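Local coordinates for protein ribonuclease VapC (Klebsiella pneumoniae, PDB 7BY3) that probably acts as the magnesium-dependent RNA-cleaving toxin of a toxin-antitoxin system, built on a PIN domain, at residues H52-Q55 with R56-A60. Residues are numbered along the deposited sequence; the frame is centred on the assembly and turned at random.
Sequences HQEQ and RTRMA
E54 and R58, one helical turn apart, form a long salt bridge, with OE1 of E54 3.6 Å from NH2 of R58. Carboxylate and guanidinium planes stand nearly perpendicular, at 86°, so the two charges do not pair side by side; a water fills in, donating to OE1 and weakly accepting from NH2. R58 reaches back because its chain, with CG anti to the backbone N (chi1 166°), folds at chi3, which puts the guanidinium's rim above the carbonyl oxygen of E54 and brings NH1 to 2.8 Å from OE1 of Q55. CG of Q55 meets the methyl CE of M59 at 3.7 Å. Q53 turns its amide to R56: OE1 sits 3.0 Å above one face of the guanidinium, near its rim, the two planes 77° apart and the angle too poor for a hydrogen bond. The carbonyl of Q53 takes the amide of T57 at 2.9 Å, N to O, and the T57 hydroxyl only weakly; that OG1 also bonds an aromatic side chain of another protein's chain. T57 packs against V44 and A48. Q53 sits at the N-cap position of helix 54-61, just after the Schellman motif at H52: a short Schellman-to-N-cap link from helix 38-50 in the PIN domain.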
loop_
_atom_site.group_PDB
_atom_site.type_symbol
_atom_site.label_atom_id
_atom_site.label_comp_id
_atom_site.label_asym_id
_atom_site.label_seq_id
_atom_site.Cartn_x
_atom_site.Cartn_y
_atom_site.Cartn_z
ATOM N N HIS B 52 20.196 -6.309 -11.165
ATOM C CA HIS B 52 21.341 -5.747 -10.441
ATOM C C HIS B 52 21.622 -4.278 -10.776
ATOM O O HIS B 52 22.766 -3.827 -10.733
ATOM C CB HIS B 52 22.590 -6.593 -10.708
ATOM C CG HIS B 52 22.369 -8.063 -10.540
ATOM N ND1 HIS B 52 22.724 -8.988 -11.498
ATOM C CD2 HIS B 52 21.821 -8.771 -9.520
ATOM C CE1 HIS B 52 22.408 -10.197 -11.079
ATOM N NE2 HIS B 52 21.859 -10.097 -9.885
ATOM N N GLN B 53 20.570 -3.548 -11.133
ATOM C CA GLN B 53 20.630 -2.101 -11.363
ATOM C C GLN B 53 20.173 -1.262 -10.169
ATOM O O GLN B 53 19.951 -0.059 -10.298
ATOM C CB GLN B 53 19.832 -1.731 -12.607
ATOM C CG GLN B 53 20.553 -2.149 -13.864
ATOM C CD GLN B 53 21.983 -1.627 -13.897
ATOM O OE1 GLN B 53 22.244 -0.471 -13.565
ATOM N NE2 GLN B 53 22.917 -2.490 -14.274
ATOM N N GLU B 54 20.017 -1.917 -9.023
ATOM C CA GLU B 54 19.297 -1.398 -7.860
ATOM C C GLU B 54 19.551 0.064 -7.467
ATOM O O GLU B 54 18.599 0.825 -7.285
ATOM C CB GLU B 54 19.635 -2.285 -6.662
ATOM C CG GLU B 54 18.877 -1.981 -5.393
ATOM C CD GLU B 54 18.997 -3.107 -4.389
ATOM O OE1 GLU B 54 19.123 -2.824 -3.180
ATOM O OE2 GLU B 54 18.985 -4.281 -4.815
ATOM N N GLN B 55 20.812 0.465 -7.340
ATOM C CA GLN B 55 21.114 1.833 -6.924
ATOM C C GLN B 55 20.729 2.832 -8.011
ATOM O O GLN B 55 20.223 3.913 -7.717
ATOM C CB GLN B 55 22.599 1.979 -6.571
ATOM C CG GLN B 55 23.037 3.408 -6.255
ATOM C CD GLN B 55 22.716 3.828 -4.830
ATOM O OE1 GLN B 55 21.777 4.588 -4.590
ATOM N NE2 GLN B 55 23.501 3.341 -3.877
ATOM N N ARG B 56 20.955 2.457 -9.265
ATOM C CA ARG B 56 20.679 3.342 -10.395
ATOM C C ARG B 56 19.184 3.483 -10.672
ATOM O O ARG B 56 18.725 4.540 -11.104
ATOM C CB ARG B 56 21.401 2.838 -11.647
ATOM C CG ARG B 56 22.691 3.586 -11.958
ATOM C CD ARG B 56 23.590 2.797 -12.898
ATOM N NE ARG B 56 24.477 1.888 -12.176
ATOM C CZ ARG B 56 25.184 0.917 -12.746
ATOM N NH1 ARG B 56 25.106 0.717 -14.055
ATOM N NH2 ARG B 56 25.967 0.141 -12.007
ATOM N N THR B 57 18.431 2.417 -10.425
ATOM C CA THR B 57 16.981 2.458 -10.583
ATOM C C THR B 57 16.357 3.306 -9.487
ATOM O O THR B 57 15.518 4.168 -9.752
ATOM C CB THR B 57 16.366 1.056 -10.546
ATOM O OG1 THR B 57 16.924 0.260 -11.599
ATOM C CG2 THR B 57 14.857 1.132 -10.716
ATOM N N ARG B 58 16.781 3.049 -8.254
ATOM C CA ARG B 58 16.350 3.827 -7.102
ATOM C C ARG B 58 16.659 5.313 -7.301
ATOM O O ARG B 58 15.904 6.179 -6.857
ATOM C CB ARG B 58 17.017 3.288 -5.833
ATOM C CG ARG B 58 16.926 4.190 -4.613
ATOM C CD ARG B 58 17.015 3.400 -3.308
ATOM N NE ARG B 58 17.669 2.100 -3.457
ATOM C CZ ARG B 58 18.986 1.916 -3.524
ATOM N NH1 ARG B 58 19.810 2.952 -3.465
ATOM N NH2 ARG B 58 19.478 0.692 -3.656
ATOM N N MET B 59 17.761 5.599 -7.989
ATOM C CA MET B 59 18.123 6.971 -8.331
ATOM C C MET B 59 17.121 7.593 -9.297
ATOM O O MET B 59 16.687 8.728 -9.107
ATOM C CB MET B 59 19.526 7.023 -8.940
ATOM C CG MET B 59 20.652 6.986 -7.919
ATOM S SD MET B 59 22.287 6.989 -8.682
ATOM C CE MET B 59 23.339 6.932 -7.235
ATOM N N ALA B 60 16.760 6.844 -10.333
ATOM C CA ALA B 60 15.835 7.338 -11.346
ATOM C C ALA B 60 14.421 7.485 -10.793
ATOM O O ALA B 60 13.717 8.440 -11.117
ATOM C CB ALA B 60 15.838 6.417 -12.552
HETATM O O HOH W 1 17.429 -0.469 -2.010
#